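PDB 7NMQ: hemolysin BL lytic component L1 from Bacillus cereus, which forms part of a tripartite alpha-helical pore-forming toxin, hemolysin BL, and probably acts with its partner components in lysing host cell membranes. Local coordinates for residues 107-121 against 314-328. Numbering follows the deposited sequence. Where two conformers were deposited one is given.
With EDO (1,2-ethanediol), chain F.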
loop_
_atom_site.group_PDB
_atom_site.type_symbol
_atom_site.label_atom_id
_atom_site.label_comp_id
_atom_site.label_asym_id
_atom_site.label_seq_id
_atom_site.Cartn_x
_atom_site.Cartn_y
_atom_site.Cartn_z
ATOM N N LYS A 107 -12.223 20.233 -37.332
ATOM C CA LYS A 107 -12.598 18.898 -36.809
ATOM C C LYS A 107 -11.404 17.943 -36.884
ATOM O O LYS A 107 -11.206 17.182 -35.948
ATOM C CB LYS A 107 -13.824 18.346 -37.531
ATOM C CG LYS A 107 -15.116 19.033 -37.162
ATOM C CD LYS A 107 -16.313 18.354 -37.852
ATOM C CE LYS A 107 -17.618 18.874 -37.294
ATOM N NZ LYS A 107 -18.770 18.109 -37.793
ATOM N N ALA A 108 -10.633 17.943 -37.963
ATOM C CA ALA A 108 -9.508 16.992 -38.126
ATOM C C ALA A 108 -8.503 17.223 -36.999
ATOM O O ALA A 108 -7.979 16.271 -36.445
ATOM C CB ALA A 108 -8.807 17.123 -39.460
ATOM N N GLY A 109 -8.200 18.488 -36.741
ATOM C CA GLY A 109 -7.255 18.882 -35.689
ATOM C C GLY A 109 -7.695 18.426 -34.310
ATOM O O GLY A 109 -6.882 17.943 -33.508
ATOM N N LEU A 110 -8.960 18.625 -33.999
ATOM C CA LEU A 110 -9.495 18.222 -32.692
ATOM C C LEU A 110 -9.433 16.696 -32.603
ATOM O O LEU A 110 -9.006 16.152 -31.580
ATOM C CB LEU A 110 -10.922 18.741 -32.530
ATOM C CG LEU A 110 -11.552 18.336 -31.189
ATOM C CD1 LEU A 110 -10.818 18.910 -29.992
ATOM C CD2 LEU A 110 -12.997 18.719 -31.143
ATOM N N LYS A 111 -9.904 16.005 -33.620
ATOM C CA LYS A 111 -9.900 14.527 -33.607
ATOM C C LYS A 111 -8.475 14.001 -33.430
ATOM O O LYS A 111 -8.305 13.029 -32.687
ATOM C CB LYS A 111 -10.475 13.937 -34.885
ATOM C CG LYS A 111 -11.975 14.089 -34.997
ATOM C CD LYS A 111 -12.497 13.470 -36.269
ATOM C CE LYS A 111 -12.457 11.962 -36.156
ATOM N NZ LYS A 111 -13.149 11.312 -37.293
ATOM N N GLU A 112 -7.484 14.602 -34.071
ATOM C CA GLU A 112 -6.098 14.100 -33.949
ATOM C C GLU A 112 -5.644 14.258 -32.492
ATOM O O GLU A 112 -4.992 13.340 -31.968
ATOM C CB GLU A 112 -5.177 14.846 -34.896
ATOM C CG GLU A 112 -3.870 14.115 -35.103
ATOM C CD GLU A 112 -3.970 12.876 -35.982
ATOM O OE1 GLU A 112 -5.008 12.670 -36.672
ATOM O OE2 GLU A 112 -2.984 12.162 -36.035
ATOM N N GLY A 113 -5.939 15.392 -31.865
ATOM C CA GLY A 113 -5.573 15.657 -30.460
ATOM C C GLY A 113 -6.229 14.654 -29.546
ATOM O O GLY A 113 -5.569 14.034 -28.680
ATOM N N ILE A 114 -7.524 14.436 -29.748
ATOM C CA ILE A 114 -8.257 13.483 -28.869
ATOM C C ILE A 114 -7.711 12.083 -29.111
ATOM O O ILE A 114 -7.548 11.341 -28.122
ATOM C CB ILE A 114 -9.768 13.597 -29.130
ATOM C CG1 ILE A 114 -10.299 14.969 -28.715
ATOM C CG2 ILE A 114 -10.509 12.451 -28.487
ATOM C CD1 ILE A 114 -10.197 15.299 -27.268
ATOM N N ASN A 115 -7.434 11.720 -30.355
ATOM C CA ASN A 115 -6.852 10.387 -30.640
ATOM C C ASN A 115 -5.508 10.208 -29.916
ATOM O O ASN A 115 -5.251 9.106 -29.434
ATOM C CB ASN A 115 -6.729 10.138 -32.143
ATOM C CG ASN A 115 -6.540 8.672 -32.422
ATOM O OD1 ASN A 115 -7.416 7.882 -32.092
ATOM N ND2 ASN A 115 -5.364 8.312 -32.899
ATOM N N ASP A 116 -4.679 11.215 -29.891
ATOM C CA ASP A 116 -3.364 11.111 -29.204
ATOM C C ASP A 116 -3.597 10.856 -27.714
ATOM O O ASP A 116 -2.863 10.070 -27.099
ATOM C CB ASP A 116 -2.522 12.372 -29.315
ATOM C CG ASP A 116 -1.941 12.596 -30.683
ATOM O OD1 ASP A 116 -2.082 11.691 -31.568
ATOM O OD2 ASP A 116 -1.331 13.677 -30.864
ATOM N N LEU A 117 -4.578 11.531 -27.126
ATOM C CA LEU A 117 -4.867 11.336 -25.686
ATOM C C LEU A 117 -5.404 9.919 -25.483
ATOM O O LEU A 117 -5.004 9.291 -24.477
ATOM C CB LEU A 117 -5.840 12.413 -25.206
ATOM C CG LEU A 117 -5.222 13.807 -25.186
ATOM C CD1 LEU A 117 -6.281 14.866 -24.950
ATOM C CD2 LEU A 117 -4.137 13.939 -24.133
ATOM N N ILE A 118 -6.247 9.412 -26.375
ATOM C CA ILE A 118 -6.735 8.011 -26.276
ATOM C C ILE A 118 -5.554 7.052 -26.341
ATOM O O ILE A 118 -5.566 6.031 -25.600
ATOM C CB ILE A 118 -7.761 7.704 -27.375
ATOM C CG1 ILE A 118 -9.044 8.511 -27.134
ATOM C CG2 ILE A 118 -8.046 6.213 -27.412
ATOM C CD1 ILE A 118 -9.980 8.529 -28.309
ATOM N N THR A 119 -4.588 7.317 -27.204
ATOM C CA THR A 119 -3.409 6.441 -27.326
ATOM C C THR A 119 -2.751 6.328 -25.936
ATOM O O THR A 119 -2.419 5.210 -25.485
ATOM C CB THR A 119 -2.475 6.946 -28.419
ATOM O OG1 THR A 119 -3.150 6.854 -29.677
ATOM C CG2 THR A 119 -1.164 6.193 -28.452
ATOM N N THR A 120 -2.533 7.436 -25.258
ATOM C CA THR A 120 -1.910 7.460 -23.916
ATOM C C THR A 120 -2.781 6.721 -22.915
ATOM O O THR A 120 -2.249 5.908 -22.128
ATOM C CB THR A 120 -1.707 8.888 -23.432
ATOM O OG1 THR A 120 -0.893 9.488 -24.454
ATOM C CG2 THR A 120 -1.058 8.949 -22.064
ATOM N N ILE A 121 -4.095 6.968 -22.946
ATOM C CA ILE A 121 -5.012 6.279 -22.012
ATOM C C ILE A 121 -4.856 4.776 -22.205
ATOM O O ILE A 121 -4.792 4.006 -21.196
ATOM C CB ILE A 121 -6.452 6.759 -22.224
ATOM C CG1 ILE A 121 -6.620 8.196 -21.775
ATOM C CG2 ILE A 121 -7.420 5.791 -21.549
ATOM C CD1 ILE A 121 -7.856 8.893 -22.348
ATOM N N MET A 314 -12.388 5.960 -19.078
ATOM C CA MET A 314 -11.965 7.250 -19.645
ATOM C C MET A 314 -11.734 7.059 -21.153
ATOM O O MET A 314 -12.105 7.949 -21.924
ATOM C CB MET A 314 -10.694 7.719 -18.937
ATOM C CG MET A 314 -10.273 9.097 -19.300
ATOM S SD MET A 314 -8.702 9.434 -18.539
ATOM C CE MET A 314 -9.183 9.339 -16.807
ATOM N N GLY A 315 -11.085 5.975 -21.578
ATOM C CA GLY A 315 -10.870 5.693 -23.010
ATOM C C GLY A 315 -12.208 5.625 -23.723
ATOM O O GLY A 315 -12.323 6.193 -24.815
ATOM N N ALA A 316 -13.218 4.999 -23.132
ATOM C CA ALA A 316 -14.577 4.949 -23.737
ATOM C C ALA A 316 -15.187 6.344 -23.859
ATOM O O ALA A 316 -15.783 6.658 -24.891
ATOM C CB ALA A 316 -15.490 4.072 -22.945
ATOM N N ASN A 317 -15.015 7.173 -22.856
ATOM C CA ASN A 317 -15.584 8.536 -22.849
ATOM C C ASN A 317 -14.908 9.377 -23.946
ATOM O O ASN A 317 -15.574 10.088 -24.698
ATOM C CB ASN A 317 -15.423 9.166 -21.471
ATOM C CG ASN A 317 -16.343 8.570 -20.431
ATOM O OD1 ASN A 317 -17.385 8.019 -20.752
ATOM N ND2 ASN A 317 -16.011 8.731 -19.170
ATOM N N TYR A 318 -13.589 9.308 -24.075
ATOM C CA TYR A 318 -12.881 10.070 -25.124
ATOM C C TYR A 318 -13.224 9.500 -26.490
ATOM O O TYR A 318 -13.295 10.278 -27.457
ATOM C CB TYR A 318 -11.366 9.991 -24.912
ATOM C CG TYR A 318 -10.785 10.947 -23.901
ATOM C CD1 TYR A 318 -11.080 10.859 -22.551
ATOM C CD2 TYR A 318 -9.946 11.953 -24.306
ATOM C CE1 TYR A 318 -10.525 11.720 -21.608
ATOM C CE2 TYR A 318 -9.435 12.862 -23.398
ATOM C CZ TYR A 318 -9.702 12.733 -22.042
ATOM O OH TYR A 318 -9.178 13.669 -21.185
ATOM N N THR A 319 -13.374 8.186 -26.624
ATOM C CA THR A 319 -13.703 7.574 -27.939
ATOM C C THR A 319 -15.112 7.981 -28.362
ATOM O O THR A 319 -15.294 8.224 -29.527
ATOM C CB THR A 319 -13.548 6.062 -27.866
ATOM O OG1 THR A 319 -12.192 5.760 -27.498
ATOM C CG2 THR A 319 -13.853 5.401 -29.185
ATOM N N ASP A 320 -16.024 8.166 -27.430
ATOM C CA ASP A 320 -17.373 8.694 -27.729
ATOM C C ASP A 320 -17.238 10.104 -28.338
ATOM O O ASP A 320 -17.868 10.385 -29.372
ATOM C CB ASP A 320 -18.241 8.724 -26.482
ATOM C CG ASP A 320 -19.672 9.065 -26.773
ATOM O OD1 ASP A 320 -20.289 8.361 -27.602
ATOM O OD2 ASP A 320 -20.119 10.073 -26.217
ATOM N N LEU A 321 -16.418 10.978 -27.751
ATOM C CA LEU A 321 -16.187 12.313 -28.338
ATOM C C LEU A 321 -15.590 12.141 -29.728
ATOM O O LEU A 321 -16.075 12.771 -30.701
ATOM C CB LEU A 321 -15.266 13.127 -27.426
ATOM C CG LEU A 321 -14.873 14.510 -27.974
ATOM C CD1 LEU A 321 -16.094 15.330 -28.409
ATOM C CD2 LEU A 321 -14.017 15.263 -26.950
ATOM N N LEU A 322 -14.522 11.355 -29.856
ATOM C CA LEU A 322 -13.832 11.211 -31.151
ATOM C C LEU A 322 -14.850 10.786 -32.208
ATOM O O LEU A 322 -14.862 11.377 -33.303
ATOM C CB LEU A 322 -12.742 10.151 -30.971
ATOM C CG LEU A 322 -11.955 9.862 -32.232
ATOM C CD1 LEU A 322 -11.086 11.042 -32.605
ATOM C CD2 LEU A 322 -11.122 8.610 -32.054
ATOM N N ASP A 323 -15.689 9.822 -31.889
ATOM C CA ASP A 323 -16.599 9.222 -32.890
ATOM C C ASP A 323 -17.719 10.180 -33.270
ATOM O O ASP A 323 -18.248 10.021 -34.330
ATOM C CB ASP A 323 -17.231 7.953 -32.327
ATOM C CG ASP A 323 -16.284 6.779 -32.274
ATOM O OD1 ASP A 323 -15.172 6.912 -32.863
ATOM O OD2 ASP A 323 -16.636 5.759 -31.607
ATOM N N ASN A 324 -18.067 11.113 -32.401
ATOM C CA ASN A 324 -19.200 12.033 -32.588
ATOM C C ASN A 324 -18.769 13.279 -33.349
ATOM O O ASN A 324 -19.653 13.946 -33.866
ATOM C CB ASN A 324 -19.729 12.491 -31.238
ATOM C CG ASN A 324 -20.531 11.454 -30.492
ATOM O OD1 ASN A 324 -20.683 10.299 -30.924
ATOM N ND2 ASN A 324 -21.012 11.858 -29.328
ATOM N N ILE A 325 -17.474 13.605 -33.404
ATOM C CA ILE A 325 -17.063 14.925 -33.960
ATOM C C ILE A 325 -17.470 15.039 -35.425
ATOM O O ILE A 325 -17.941 16.122 -35.824
ATOM C CB ILE A 325 -15.545 15.131 -33.768
ATOM C CG1 ILE A 325 -15.281 15.476 -32.304
ATOM C CG2 ILE A 325 -15.024 16.229 -34.696
ATOM C CD1 ILE A 325 -13.864 15.314 -31.867
ATOM N N ASP A 326 -17.354 14.006 -36.240
ATOM C CA ASP A 326 -17.548 14.257 -37.690
ATOM C C ASP A 326 -19.012 14.635 -37.959
ATOM O O ASP A 326 -19.226 15.471 -38.817
ATOM C CB ASP A 326 -17.059 13.124 -38.578
ATOM C CG ASP A 326 -15.561 13.268 -38.871
ATOM O OD1 ASP A 326 -14.997 14.432 -38.761
ATOM O OD2 ASP A 326 -14.991 12.272 -39.286
ATOM N N SER A 327 -19.973 14.032 -37.280
ATOM C CA SER A 327 -21.412 14.289 -37.559
ATOM C C SER A 327 -21.936 15.476 -36.752
ATOM O O SER A 327 -23.035 15.938 -37.039
ATOM C CB SER A 327 -22.253 13.083 -37.320
ATOM O OG SER A 327 -22.109 12.675 -35.979
ATOM N N MET A 328 -21.180 15.990 -35.805
ATOM C CA MET A 328 -21.640 17.027 -34.870
ATOM C C MET A 328 -21.934 18.341 -35.590
ATOM O O MET A 328 -21.128 18.791 -36.425
ATOM C CB MET A 328 -20.529 17.299 -33.852
ATOM C CG MET A 328 -21.050 17.727 -32.549
ATOM S SD MET A 328 -19.712 17.933 -31.418
ATOM C CE MET A 328 -19.444 16.297 -30.752
HETATM C C1 EDO F . -6.775 4.020 -30.604
HETATM O O1 EDO F . -7.897 4.893 -30.547
HETATM C C2 EDO F . -5.501 4.703 -30.246
HETATM O O2 EDO F . -5.563 6.114 -30.367
HETATM O O HOH W 1 -15.855 11.598 -35.851
#
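At one end of the long helical bundle of this ClyA-like toxin, the start of helix 107-154 packs antiparallel on the last turns of helix 275-325 with knobs-into-holes contacts; over these short segments the axes cross at -163° and come within 9.5 Å. Tyr-318 is one knob, set among Ile-114, Leu-117, Ile-118 and Ile-121. Ile-121 CD1 lies over one ring face in a CH-pi contact, 3.9 Å from the centroid of the Tyr-318 ring, whereas Leu-117 CD1 and Ile-114 CG2 meet the ring's edge. A tyrosine suits this place because its ring fills an apolar hole while its OH reaches through to the backbone O of Leu-5. Leu-322 is the second knob, among Lys-111, Ile-114, Asn-115 and Ile-118; CG anti to the backbone N (chi1 179°) swings the branch point over helix 107-154, where CD1 rests against Lys-111 CB and CD2 meets Ile-118 CD1 at 3.9 Å. Beside Ile-121, Gly-315 lets Ile-121 CG2 come within 3.7 Å of Gly-315 N.

Near residues 325-328, Lys-107 and Lys-111 pack their methylenes on Ile-325 and send their ammonium groups to polar partners. The chain of Lys-107, extended beyond CG, carries NZ into hydrogen bonds with three backbone carbonyls: Ile-325 O at 2.9 Å and Met-328 O at 2.8 Å, both in the carbonyl plane, and Asp-326 O from above its plane. Lys-111 instead bends at chi3 (73°), bringing NZ over the carboxylate plane of Asp-326 in a salt bridge, 2.9 Å from OD2. A water accepts from Lys-111 NZ and Asp-326 N and donates to Leu-322 O.

One ammonium thus gathers carbonyls of residues 325-328 and would be expected to offset their partial negative charge, while the other probably offsets the Asp-326 carboxylate at the margin of a largely apolar seam.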